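Local coordinates for pyruvate kinase (Pyrobaculum aerophilum, PDB 3QTG), which catalyses the last step of glycolysis, interconverting phosphoenolpyruvate plus ADP with pyruvate plus ATP, as a homotetramer dependent on divalent metal, at residues I132-T144 with I151-G163. Sequence-based numbering, arbitrary orientation.
Sequences ILMLDGRLRLKVT and IEAVAESSGVITG
K142 O is gripped twice by the facing strand: V154 N donates a hydrogen bond of 2.7 Å to it, and the CA-H of A153 leans in as a weaker second contact. K142 N returns a bond to V154 O, making this the hydrogen-bonded pair of an antiparallel hairpin, with non-hydrogen-bonded L141-A155 and V143-A153 to either side. Farther along, T144 N bonds to E152 O, and a water bridges T144 OG1 and E152 OE1. At the other end, E156 N bonds to R140 O.

E156 then turns its extended chain back over that carbonyl. Its OE1 takes R140 NH1 in a salt bridge on the syn side, the donor somewhat out of the carboxylate plane and the bond well off straight; the modelled 2.5 Å from NH1 to OE1 is probably an underestimate. The carboxylate lies at the guanidinium edge, the two planes turned 47° apart. OE2 rests 3.7 Å from K142 CG. R140 NH2 has a second salt-bridge partner in E170. An alanine at E156 takes the carboxylate away, and the guanidinium, without this mate at NH1, would probably be freer to turn.

On the opposite face of the hairpin, A153 CB sits 3.7 Å from L141 CB and 4.1 Å from V143 CG2, while L141 CD1 packs on A155 CB. With CG anti to the backbone N (chi1 -176°), L139 brings its two methyls over to residues 157-161: CD1 lies 3.4 Å from S157 O, and CD2 meets I161 CG1, passing over G159 CA where no CB stands in the way.

R138 and L139 both face M134, a classic beta bulge that starts strand 139-146. That strand runs between 131-134 and 150-155, with 101-106 beyond the latter, in the small beta domain inserted between barrel strands 76-80 and 199-202. V102, F104 and F122 cover the apolar face, and strand 159-161 pairs with 94-96.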
loop_
_atom_site.group_PDB
_atom_site.type_symbol
_atom_site.label_atom_id
_atom_site.label_comp_id
_atom_site.label_asym_id
_atom_site.label_seq_id
_atom_site.Cartn_x
_atom_site.Cartn_y
_atom_site.Cartn_z
ATOM N N ILE A 132 -20.682 25.311 38.191
ATOM C CA ILE A 132 -20.160 24.657 39.365
ATOM C C ILE A 132 -21.005 23.413 39.627
ATOM O O ILE A 132 -22.224 23.480 39.584
ATOM C CB ILE A 132 -20.211 25.618 40.571
ATOM C CG1 ILE A 132 -19.180 26.742 40.396
ATOM C CG2 ILE A 132 -19.999 24.863 41.891
ATOM C CD1 ILE A 132 -19.498 27.915 41.254
ATOM N N LEU A 133 -20.356 22.288 39.898
ATOM C CA LEU A 133 -21.055 21.015 40.057
ATOM C C LEU A 133 -20.903 20.444 41.451
ATOM O O LEU A 133 -19.801 20.244 41.939
ATOM C CB LEU A 133 -20.540 19.978 39.046
ATOM C CG LEU A 133 -20.571 20.346 37.565
ATOM C CD1 LEU A 133 -19.774 19.294 36.761
ATOM C CD2 LEU A 133 -22.034 20.439 37.115
ATOM N N MET A 134 -22.033 20.139 42.052
ATOM C CA MET A 134 -22.089 19.626 43.392
ATOM C C MET A 134 -23.060 18.471 43.367
ATOM O O MET A 134 -23.897 18.377 42.470
ATOM C CB MET A 134 -22.611 20.707 44.328
ATOM C CG MET A 134 -21.894 22.040 44.142
ATOM S SD MET A 134 -21.475 22.803 45.693
ATOM C CE MET A 134 -22.605 24.160 45.657
ATOM N N LEU A 135 -22.963 17.601 44.360
ATOM C CA LEU A 135 -23.874 16.475 44.466
ATOM C C LEU A 135 -23.677 15.590 43.225
ATOM O O LEU A 135 -24.639 15.200 42.559
ATOM C CB LEU A 135 -25.321 16.987 44.628
ATOM C CG LEU A 135 -25.808 17.467 46.016
ATOM C CD1 LEU A 135 -24.711 18.028 46.926
ATOM C CD2 LEU A 135 -26.987 18.447 45.924
ATOM N N ASP A 136 -22.406 15.322 42.906
ATOM C CA ASP A 136 -22.007 14.485 41.753
ATOM C C ASP A 136 -22.393 15.027 40.348
ATOM O O ASP A 136 -22.216 14.338 39.336
ATOM C CB ASP A 136 -22.489 13.025 41.940
ATOM C CG ASP A 136 -21.494 12.169 42.726
ATOM O OD1 ASP A 136 -20.919 11.225 42.136
ATOM O OD2 ASP A 136 -21.276 12.444 43.927
ATOM N N GLY A 137 -22.906 16.254 40.296
ATOM C CA GLY A 137 -23.382 16.849 39.049
ATOM C C GLY A 137 -24.873 17.131 39.063
ATOM O O GLY A 137 -25.401 17.684 38.084
ATOM N N ARG A 138 -25.544 16.742 40.156
ATOM C CA ARG A 138 -26.995 16.936 40.354
ATOM C C ARG A 138 -27.412 18.356 40.786
ATOM O O ARG A 138 -28.594 18.718 40.749
ATOM C CB ARG A 138 -27.539 15.945 41.390
ATOM C CG ARG A 138 -27.305 14.465 41.058
ATOM C CD ARG A 138 -28.242 13.547 41.871
ATOM N NE ARG A 138 -27.869 12.129 41.736
ATOM C CZ ARG A 138 -28.341 11.295 40.803
ATOM N NH1 ARG A 138 -29.228 11.709 39.895
ATOM N NH2 ARG A 138 -27.918 10.033 40.778
ATOM N N LEU A 139 -26.456 19.141 41.255
ATOM C CA LEU A 139 -26.718 20.540 41.565
ATOM C C LEU A 139 -25.754 21.330 40.717
ATOM O O LEU A 139 -24.539 21.223 40.892
ATOM C CB LEU A 139 -26.538 20.824 43.067
ATOM C CG LEU A 139 -26.855 22.226 43.629
ATOM C CD1 LEU A 139 -28.134 22.858 43.047
ATOM C CD2 LEU A 139 -26.916 22.202 45.174
ATOM N N ARG A 140 -26.292 22.078 39.764
ATOM C CA ARG A 140 -25.487 22.945 38.925
ATOM C C ARG A 140 -25.773 24.385 39.306
ATOM O O ARG A 140 -26.906 24.741 39.616
ATOM C CB ARG A 140 -25.793 22.731 37.445
ATOM C CG ARG A 140 -25.872 21.264 37.045
ATOM C CD ARG A 140 -26.463 21.083 35.651
ATOM N NE ARG A 140 -25.398 21.098 34.652
ATOM C CZ ARG A 140 -25.126 22.147 33.904
ATOM N NH1 ARG A 140 -25.855 23.223 34.041
ATOM N NH2 ARG A 140 -24.149 22.118 33.021
ATOM N N LEU A 141 -24.721 25.198 39.302
ATOM C CA LEU A 141 -24.848 26.613 39.613
ATOM C C LEU A 141 -24.092 27.403 38.557
ATOM O O LEU A 141 -22.928 27.122 38.286
ATOM C CB LEU A 141 -24.275 26.974 40.998
ATOM C CG LEU A 141 -24.414 26.346 42.402
ATOM C CD1 LEU A 141 -25.479 27.020 43.334
ATOM C CD2 LEU A 141 -24.450 24.808 42.450
ATOM N N LYS A 142 -24.757 28.409 37.998
ATOM C CA LYS A 142 -24.188 29.224 36.930
ATOM C C LYS A 142 -23.515 30.449 37.563
ATOM O O LYS A 142 -24.180 31.241 38.214
ATOM C CB LYS A 142 -25.315 29.698 36.006
ATOM C CG LYS A 142 -25.087 29.526 34.533
ATOM C CD LYS A 142 -23.726 29.960 34.036
ATOM C CE LYS A 142 -23.587 29.561 32.561
ATOM N NZ LYS A 142 -24.531 30.335 31.704
ATOM N N VAL A 143 -22.214 30.611 37.353
ATOM C CA VAL A 143 -21.452 31.735 37.929
ATOM C C VAL A 143 -21.758 33.103 37.267
ATOM O O VAL A 143 -21.558 33.303 36.069
ATOM C CB VAL A 143 -19.931 31.446 37.942
ATOM C CG1 VAL A 143 -19.143 32.599 38.577
ATOM C CG2 VAL A 143 -19.646 30.131 38.672
ATOM N N THR A 144 -22.214 34.047 38.085
ATOM C CA THR A 144 -22.703 35.338 37.610
ATOM C C THR A 144 -21.834 36.536 38.004
ATOM O O THR A 144 -21.977 37.631 37.455
ATOM C CB THR A 144 -24.128 35.582 38.121
ATOM O OG1 THR A 144 -24.149 35.457 39.550
ATOM C CG2 THR A 144 -25.108 34.587 37.483
ATOM N N ILE A 151 -17.361 34.263 45.018
ATOM C CA ILE A 151 -18.091 33.938 43.816
ATOM C C ILE A 151 -19.585 34.010 44.124
ATOM O O ILE A 151 -20.019 33.634 45.202
ATOM C CB ILE A 151 -17.657 32.508 43.333
ATOM C CG1 ILE A 151 -16.523 32.621 42.321
ATOM C CG2 ILE A 151 -18.812 31.671 42.786
ATOM C CD1 ILE A 151 -15.371 31.666 42.652
ATOM N N GLU A 152 -20.366 34.513 43.175
ATOM C CA GLU A 152 -21.798 34.334 43.192
ATOM C C GLU A 152 -22.217 33.448 42.016
ATOM O O GLU A 152 -21.672 33.567 40.916
ATOM C CB GLU A 152 -22.505 35.699 43.135
ATOM C CG GLU A 152 -22.304 36.547 44.427
ATOM C CD GLU A 152 -22.803 37.982 44.279
ATOM O OE1 GLU A 152 -22.922 38.479 43.127
ATOM O OE2 GLU A 152 -23.085 38.615 45.321
ATOM N N ALA A 153 -23.200 32.582 42.249
ATOM C CA ALA A 153 -23.693 31.668 41.228
ATOM C C ALA A 153 -25.190 31.389 41.398
ATOM O O ALA A 153 -25.696 31.354 42.509
ATOM C CB ALA A 153 -22.883 30.380 41.248
ATOM N N VAL A 154 -25.904 31.205 40.299
ATOM C CA VAL A 154 -27.345 30.982 40.361
ATOM C C VAL A 154 -27.608 29.493 40.275
ATOM O O VAL A 154 -27.147 28.833 39.329
ATOM C CB VAL A 154 -28.100 31.719 39.198
ATOM C CG1 VAL A 154 -29.577 31.290 39.119
ATOM C CG2 VAL A 154 -28.002 33.227 39.364
ATOM N N ALA A 155 -28.353 28.973 41.246
ATOM C CA ALA A 155 -28.718 27.578 41.282
ATOM C C ALA A 155 -29.747 27.275 40.178
ATOM O O ALA A 155 -30.748 27.984 40.027
ATOM C CB ALA A 155 -29.265 27.225 42.630
ATOM N N GLU A 156 -29.457 26.237 39.397
ATOM C CA GLU A 156 -30.315 25.813 38.305
ATOM C C GLU A 156 -31.419 24.888 38.818
ATOM O O GLU A 156 -32.400 24.668 38.126
ATOM C CB GLU A 156 -29.482 25.163 37.197
ATOM C CG GLU A 156 -28.513 26.143 36.562
ATOM C CD GLU A 156 -27.615 25.528 35.487
ATOM O OE1 GLU A 156 -27.896 24.411 34.979
ATOM O OE2 GLU A 156 -26.611 26.188 35.138
ATOM N N SER A 157 -31.258 24.384 40.046
ATOM C CA SER A 157 -32.300 23.631 40.738
ATOM C C SER A 157 -32.139 23.739 42.261
ATOM O O SER A 157 -31.171 24.324 42.750
ATOM C CB SER A 157 -32.311 22.161 40.283
ATOM O OG SER A 157 -31.096 21.520 40.619
ATOM N N SER A 158 -33.117 23.211 42.991
ATOM C CA SER A 158 -33.081 23.107 44.443
ATOM C C SER A 158 -32.133 22.011 44.915
ATOM O O SER A 158 -31.822 21.083 44.172
ATOM C CB SER A 158 -34.477 22.831 44.987
ATOM O OG SER A 158 -35.197 24.036 45.109
ATOM N N GLY A 159 -31.685 22.115 46.160
ATOM C CA GLY A 159 -30.693 21.193 46.679
ATOM C C GLY A 159 -30.217 21.597 48.056
ATOM O O GLY A 159 -30.500 22.697 48.532
ATOM N N VAL A 160 -29.513 20.681 48.709
ATOM C CA VAL A 160 -29.011 20.908 50.052
ATOM C C VAL A 160 -27.498 20.723 49.977
ATOM O O VAL A 160 -27.026 19.665 49.569
ATOM C CB VAL A 160 -29.638 19.921 51.058
ATOM C CG1 VAL A 160 -29.114 20.150 52.462
ATOM C CG2 VAL A 160 -31.161 20.048 51.034
ATOM N N ILE A 161 -26.758 21.777 50.313
ATOM C CA ILE A 161 -25.294 21.717 50.366
ATOM C C ILE A 161 -24.852 21.392 51.782
ATOM O O ILE A 161 -25.259 22.045 52.746
ATOM C CB ILE A 161 -24.619 23.013 49.837
ATOM C CG1 ILE A 161 -24.969 23.222 48.358
ATOM C CG2 ILE A 161 -23.106 22.915 49.976
ATOM C CD1 ILE A 161 -24.766 24.640 47.853
ATOM N N THR A 162 -24.036 20.350 51.886
ATOM C CA THR A 162 -23.531 19.842 53.151
ATOM C C THR A 162 -21.997 20.037 53.193
ATOM O O THR A 162 -21.328 19.962 52.152
ATOM C CB THR A 162 -23.948 18.322 53.325
ATOM O OG1 THR A 162 -25.370 18.247 53.448
ATOM C CG2 THR A 162 -23.387 17.709 54.561
ATOM N N GLY A 163 -21.463 20.287 54.395
ATOM C CA GLY A 163 -20.026 20.327 54.625
ATOM C C GLY A 163 -19.360 19.018 54.239
ATOM O O GLY A 163 -19.897 17.933 54.469
HETATM O O HOH W 1 -24.245 37.864 40.572
#